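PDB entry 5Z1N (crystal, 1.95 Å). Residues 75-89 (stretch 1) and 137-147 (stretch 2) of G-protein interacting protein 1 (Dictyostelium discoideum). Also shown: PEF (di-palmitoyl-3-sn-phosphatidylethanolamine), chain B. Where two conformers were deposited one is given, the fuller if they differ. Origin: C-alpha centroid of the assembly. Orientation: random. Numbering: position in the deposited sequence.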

# COMPACT_ATOMS: atom_id res chain seq x y z
N HIS A 75 -3.16 -11.55 -1.80
CA HIS A 75 -3.55 -11.76 -3.19
C HIS A 75 -2.43 -11.34 -4.13
O HIS A 75 -2.14 -12.03 -5.11
CB HIS A 75 -4.85 -11.03 -3.50
CG HIS A 75 -6.05 -11.64 -2.84
ND1 HIS A 75 -6.57 -12.86 -3.23
CD2 HIS A 75 -6.83 -11.20 -1.82
CE1 HIS A 75 -7.61 -13.15 -2.48
NE2 HIS A 75 -7.80 -12.16 -1.62
N LEU A 76 -1.75 -10.24 -3.79
CA LEU A 76 -0.60 -9.85 -4.59
C LEU A 76 0.43 -10.97 -4.59
O LEU A 76 0.95 -11.36 -5.64
CB LEU A 76 -0.01 -8.54 -4.07
CG LEU A 76 -0.88 -7.30 -4.31
CD1 LEU A 76 -0.34 -6.11 -3.54
CD2 LEU A 76 -0.98 -6.98 -5.80
N ASP A 77 0.68 -11.55 -3.41
CA ASP A 77 1.61 -12.67 -3.33
C ASP A 77 1.16 -13.79 -4.26
O ASP A 77 1.96 -14.30 -5.06
CB ASP A 77 1.73 -13.17 -1.89
CG ASP A 77 2.82 -14.21 -1.73
OD1 ASP A 77 2.53 -15.29 -1.17
OD2 ASP A 77 3.96 -13.95 -2.17
N ARG A 78 -0.13 -14.13 -4.22
CA ARG A 78 -0.64 -15.18 -5.10
C ARG A 78 -0.35 -14.83 -6.55
O ARG A 78 0.20 -15.64 -7.30
CB ARG A 78 -2.14 -15.38 -4.88
CG ARG A 78 -2.50 -15.90 -3.49
CD ARG A 78 -3.98 -16.21 -3.41
NE ARG A 78 -4.37 -16.70 -2.10
CZ ARG A 78 -5.63 -16.88 -1.72
NH1 ARG A 78 -6.62 -16.61 -2.56
NH2 ARG A 78 -5.90 -17.34 -0.50
N ALA A 79 -0.68 -13.59 -6.94
CA ALA A 79 -0.46 -13.22 -8.33
C ALA A 79 1.02 -13.19 -8.65
O ALA A 79 1.43 -13.55 -9.76
CB ALA A 79 -1.10 -11.86 -8.62
N PHE A 80 1.85 -12.80 -7.67
CA PHE A 80 3.27 -12.76 -7.94
C PHE A 80 3.84 -14.15 -8.18
O PHE A 80 4.90 -14.26 -8.80
CB PHE A 80 4.02 -12.07 -6.80
CG PHE A 80 5.48 -11.87 -7.10
CD1 PHE A 80 5.88 -10.97 -8.06
CD2 PHE A 80 6.45 -12.61 -6.43
CE1 PHE A 80 7.23 -10.79 -8.35
CE2 PHE A 80 7.79 -12.43 -6.71
CZ PHE A 80 8.18 -11.52 -7.67
N ARG A 81 3.15 -15.20 -7.73
CA ARG A 81 3.62 -16.55 -8.04
C ARG A 81 3.65 -16.77 -9.55
O ARG A 81 4.47 -17.56 -10.05
CB ARG A 81 2.75 -17.59 -7.35
CG ARG A 81 3.13 -19.05 -7.65
CD ARG A 81 2.26 -19.62 -8.75
NE ARG A 81 2.56 -21.02 -9.07
CZ ARG A 81 3.46 -21.40 -9.97
NH1 ARG A 81 3.67 -22.69 -10.19
NH2 ARG A 81 4.16 -20.49 -10.64
N TYR A 82 2.79 -16.08 -10.29
CA TYR A 82 2.72 -16.22 -11.74
C TYR A 82 3.40 -15.08 -12.48
O TYR A 82 3.35 -15.03 -13.71
CB TYR A 82 1.26 -16.33 -12.19
CG TYR A 82 0.51 -17.44 -11.49
CD1 TYR A 82 0.63 -18.76 -11.92
CD2 TYR A 82 -0.29 -17.18 -10.38
CE1 TYR A 82 -0.05 -19.78 -11.28
CE2 TYR A 82 -0.97 -18.19 -9.74
CZ TYR A 82 -0.85 -19.49 -10.18
OH TYR A 82 -1.52 -20.50 -9.53
N TYR A 83 4.05 -14.16 -11.76
CA TYR A 83 4.75 -13.06 -12.42
C TYR A 83 5.90 -13.61 -13.25
O TYR A 83 6.79 -14.28 -12.73
CB TYR A 83 5.27 -12.06 -11.39
CG TYR A 83 6.06 -10.92 -11.99
CD1 TYR A 83 5.43 -9.92 -12.71
CD2 TYR A 83 7.44 -10.86 -11.85
CE1 TYR A 83 6.15 -8.87 -13.27
CE2 TYR A 83 8.17 -9.82 -12.40
CZ TYR A 83 7.52 -8.83 -13.11
OH TYR A 83 8.25 -7.80 -13.66
N GLY A 84 5.86 -13.34 -14.55
CA GLY A 84 6.87 -13.82 -15.47
C GLY A 84 6.52 -15.09 -16.20
O GLY A 84 7.20 -15.43 -17.17
N VAL A 85 5.48 -15.81 -15.78
CA VAL A 85 5.05 -17.02 -16.47
C VAL A 85 3.63 -16.93 -17.01
O VAL A 85 3.24 -17.77 -17.83
CB VAL A 85 5.21 -18.28 -15.59
CG1 VAL A 85 6.68 -18.59 -15.35
CG2 VAL A 85 4.48 -18.11 -14.27
N LYS A 86 2.84 -15.95 -16.57
CA LYS A 86 1.52 -15.69 -17.13
C LYS A 86 1.36 -14.20 -17.39
O LYS A 86 1.97 -13.37 -16.70
CB LYS A 86 0.40 -16.17 -16.19
CG LYS A 86 0.28 -17.68 -16.07
CD LYS A 86 -0.98 -18.07 -15.32
CE LYS A 86 -1.15 -19.58 -15.28
NZ LYS A 86 -2.47 -19.97 -14.70
N LYS A 87 0.56 -13.87 -18.40
CA LYS A 87 0.26 -12.47 -18.68
C LYS A 87 -0.76 -11.94 -17.67
O LYS A 87 -1.52 -12.69 -17.06
CB LYS A 87 -0.28 -12.30 -20.10
CG LYS A 87 0.63 -12.86 -21.19
CD LYS A 87 2.04 -12.31 -21.07
CE LYS A 87 2.08 -10.81 -21.29
NZ LYS A 87 3.46 -10.26 -21.08
N ALA A 88 -0.76 -10.62 -17.51
CA ALA A 88 -1.64 -10.00 -16.52
C ALA A 88 -3.11 -10.30 -16.80
O ALA A 88 -3.89 -10.45 -15.85
CB ALA A 88 -1.41 -8.49 -16.47
N ALA A 89 -3.49 -10.40 -18.07
CA ALA A 89 -4.88 -10.69 -18.40
C ALA A 89 -5.33 -12.03 -17.84
O ALA A 89 -6.50 -12.20 -17.48
CB ALA A 89 -5.08 -10.65 -19.92
N PHE A 137 -3.02 -0.26 -12.27
CA PHE A 137 -1.64 -0.25 -11.78
C PHE A 137 -1.08 -1.66 -11.72
O PHE A 137 0.03 -1.92 -12.19
CB PHE A 137 -1.62 0.43 -10.40
CG PHE A 137 -0.26 0.49 -9.76
CD1 PHE A 137 0.87 0.82 -10.49
CD2 PHE A 137 -0.12 0.26 -8.40
CE1 PHE A 137 2.11 0.88 -9.88
CE2 PHE A 137 1.12 0.33 -7.79
CZ PHE A 137 2.24 0.64 -8.53
N PHE A 138 -1.87 -2.60 -11.18
CA PHE A 138 -1.40 -3.97 -11.05
C PHE A 138 -1.15 -4.61 -12.41
O PHE A 138 -0.10 -5.22 -12.63
CB PHE A 138 -2.40 -4.80 -10.23
CG PHE A 138 -2.55 -4.34 -8.80
CD1 PHE A 138 -1.58 -3.55 -8.19
CD2 PHE A 138 -3.68 -4.69 -8.06
CE1 PHE A 138 -1.73 -3.13 -6.88
CE2 PHE A 138 -3.83 -4.28 -6.75
CZ PHE A 138 -2.85 -3.50 -6.16
N THR A 139 -2.10 -4.47 -13.35
CA THR A 139 -1.92 -5.10 -14.65
C THR A 139 -0.71 -4.52 -15.38
O THR A 139 0.09 -5.26 -15.97
CB THR A 139 -3.19 -4.96 -15.50
OG1 THR A 139 -3.49 -3.57 -15.70
CG2 THR A 139 -4.37 -5.65 -14.83
N LYS A 140 -0.56 -3.19 -15.35
CA LYS A 140 0.63 -2.58 -15.93
C LYS A 140 1.90 -3.13 -15.30
O LYS A 140 2.86 -3.45 -16.01
CB LYS A 140 0.57 -1.06 -15.78
CG LYS A 140 1.81 -0.33 -16.27
CD LYS A 140 1.71 0.02 -17.75
CE LYS A 140 3.01 0.64 -18.27
NZ LYS A 140 3.01 0.73 -19.76
N VAL A 141 1.92 -3.26 -13.98
CA VAL A 141 3.10 -3.77 -13.29
C VAL A 141 3.41 -5.19 -13.73
O VAL A 141 4.56 -5.54 -14.03
CB VAL A 141 2.90 -3.67 -11.76
CG1 VAL A 141 3.83 -4.63 -11.04
CG2 VAL A 141 3.13 -2.24 -11.30
N TRP A 142 2.38 -6.04 -13.80
CA TRP A 142 2.60 -7.45 -14.10
C TRP A 142 2.97 -7.69 -15.56
O TRP A 142 3.53 -8.74 -15.87
CB TRP A 142 1.35 -8.26 -13.74
CG TRP A 142 1.51 -9.09 -12.50
CD1 TRP A 142 1.68 -10.45 -12.43
CD2 TRP A 142 1.53 -8.62 -11.14
NE1 TRP A 142 1.80 -10.85 -11.12
CE2 TRP A 142 1.71 -9.75 -10.31
CE3 TRP A 142 1.41 -7.36 -10.56
CZ2 TRP A 142 1.77 -9.65 -8.92
CZ3 TRP A 142 1.47 -7.26 -9.17
CH2 TRP A 142 1.65 -8.40 -8.37
N ASP A 143 2.68 -6.74 -16.46
CA ASP A 143 2.99 -6.95 -17.87
C ASP A 143 4.18 -6.15 -18.39
O ASP A 143 4.88 -6.63 -19.28
CB ASP A 143 1.77 -6.63 -18.74
CG ASP A 143 0.89 -7.84 -18.97
OD1 ASP A 143 1.25 -8.93 -18.48
OD2 ASP A 143 -0.15 -7.69 -19.63
N ASP A 144 4.42 -4.94 -17.87
CA ASP A 144 5.27 -3.97 -18.55
C ASP A 144 6.52 -3.60 -17.75
O ASP A 144 7.24 -2.68 -18.16
CB ASP A 144 4.46 -2.71 -18.88
CG ASP A 144 3.41 -2.95 -19.95
OD1 ASP A 144 3.45 -4.02 -20.60
OD2 ASP A 144 2.55 -2.07 -20.16
N LEU A 145 6.80 -4.27 -16.65
CA LEU A 145 7.99 -3.97 -15.87
C LEU A 145 9.16 -4.84 -16.33
O LEU A 145 8.99 -5.97 -16.78
CB LEU A 145 7.76 -4.20 -14.38
CG LEU A 145 7.01 -3.15 -13.56
CD1 LEU A 145 7.12 -3.47 -12.08
CD2 LEU A 145 7.55 -1.75 -13.85
N GLU A 146 10.36 -4.28 -16.21
CA GLU A 146 11.56 -5.09 -16.34
C GLU A 146 11.81 -5.85 -15.04
O GLU A 146 11.27 -5.51 -13.98
CB GLU A 146 12.77 -4.22 -16.69
CG GLU A 146 12.46 -2.94 -17.45
CD GLU A 146 12.17 -3.18 -18.92
OE1 GLU A 146 12.43 -4.30 -19.41
OE2 GLU A 146 11.70 -2.24 -19.59
N ILE A 147 12.65 -6.89 -15.13
CA ILE A 147 13.04 -7.61 -13.92
C ILE A 147 13.85 -6.72 -12.99
O ILE A 147 13.81 -6.89 -11.77
CB ILE A 147 13.81 -8.90 -14.30
CG1 ILE A 147 13.91 -9.84 -13.09
CG2 ILE A 147 15.19 -8.57 -14.86
CD1 ILE A 147 12.65 -10.63 -12.82
C2 PEF B . 6.47 0.23 10.48
C1 PEF B . 5.68 0.09 11.77
N PEF B . 5.27 -4.66 15.31
C3 PEF B . 7.55 -0.84 10.35
C4 PEF B . 4.35 -2.54 14.59
C5 PEF B . 4.24 -3.68 15.59
C10 PEF B . 5.83 0.99 8.31
C11 PEF B . 4.80 1.13 7.21
C12 PEF B . 5.41 0.90 5.83
C13 PEF B . 4.26 0.73 4.83
C14 PEF B . 4.72 0.66 3.38
C15 PEF B . 3.56 0.14 2.53
C16 PEF B . 3.89 0.15 1.04
C17 PEF B . 2.91 -0.71 0.25
C18 PEF B . 1.46 -0.45 0.65
C19 PEF B . 0.53 -0.51 -0.56
C20 PEF B . 0.74 -1.78 -1.38
C21 PEF B . 0.93 -1.44 -2.85
C22 PEF B . 1.26 -2.68 -3.67
C23 PEF B . 1.83 -2.30 -5.04
C24 PEF B . 2.04 -3.54 -5.90
C25 PEF B . 2.76 -3.20 -7.19
C30 PEF B . 6.91 -2.48 8.62
C31 PEF B . 6.26 -3.78 8.21
C32 PEF B . 4.91 -3.50 7.57
C33 PEF B . 3.89 -3.01 8.59
C34 PEF B . 2.84 -2.13 7.94
C35 PEF B . 1.70 -1.81 8.91
C36 PEF B . 0.99 -0.52 8.51
C37 PEF B . -0.39 -0.41 9.15
C38 PEF B . -1.00 0.96 8.90
C39 PEF B . -2.39 0.85 8.28
C40 PEF B . -3.03 2.22 8.06
C41 PEF B . -2.20 3.10 7.12
C42 PEF B . -2.11 2.50 5.72
C43 PEF B . -1.45 3.49 4.76
C44 PEF B . -1.30 2.90 3.36
C45 PEF B . -0.86 3.96 2.38
O4 PEF B . 6.86 1.62 8.30
O5 PEF B . 7.44 -1.76 7.79
O2 PEF B . 5.57 0.07 9.40
O3 PEF B . 6.90 -2.06 10.01
O1P PEF B . 7.12 -0.12 15.23
O2P PEF B . 4.64 0.13 14.39
O3P PEF B . 6.50 -0.49 12.78
O4P PEF B . 5.71 -2.10 14.50
P PEF B . 5.99 -0.53 14.31
O HOH W 1 10.21 -6.29 -11.71
O HOH W 2 6.18 -6.67 -15.69
O HOH W 3 3.74 -11.62 -15.36
O HOH W 4 -2.17 -9.03 -20.19

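Phe137 makes no contact with stretch 1; its ring meets the lipid instead, with CE2 3.9 Å from PEF C23. Phe138 is the first residue to engage. Leu76 CD2 sits 3.9 Å from the centroid of its ring and only 7° off the ring normal, so the methyl group lies squarely over one face, a CH-pi contact. The lipid tail reaches both partners, Leu76 CD1 lying 3.8 Å from PEF C22 and Phe138 CE1 3.9 Å from PEF C24.

At Thr139 the backbones come closest, its CA lying 5.3 Å from that of Ala88. A small side chain occupies this approach: Ala88 CB packs 3.6 Å from Thr139 O.

Trp142 has the largest area covered by the other stretch. Its chi1 of -106° lies between the usual wells, and its indole extends toward the end of helix 75-81. NE1 donates to Ala79 O at 3.0 Å with an N-H...O angle of 156°; the same carbonyl accepts from Tyr82 N at 2.9 Å, so it serves both the local turn and the contact. Along the indole, CZ2 lies 3.6 Å from Ala79 CB and CH2 3.9 Å from Leu76 CD2. Tyr83 directs its edge at the indole face: the centroids of its ring and the five-membered ring of Trp142 are 5.3 Å apart, with planes at 85°.

Asp143 supplies the second direct hydrogen bond. Its OD1 accepts from Ala88 N at 2.8 Å and 158°, while Lys87 NZ, 3.7 Å from the same Asp143 OD1, forms a long salt bridge. OD2 accepts from water 4, which in turn accepts from Ala89 N, so the carboxylate holds successive backbone amides, one directly and one through solvent.

Around the C-terminal part of stretch 2, water bridges Tyr83 to its backbone: water 2 accepts from Tyr83 OH and Leu145 N and donates to Val141 O, while water 1 donates to Tyr83 OH and Glu146 O.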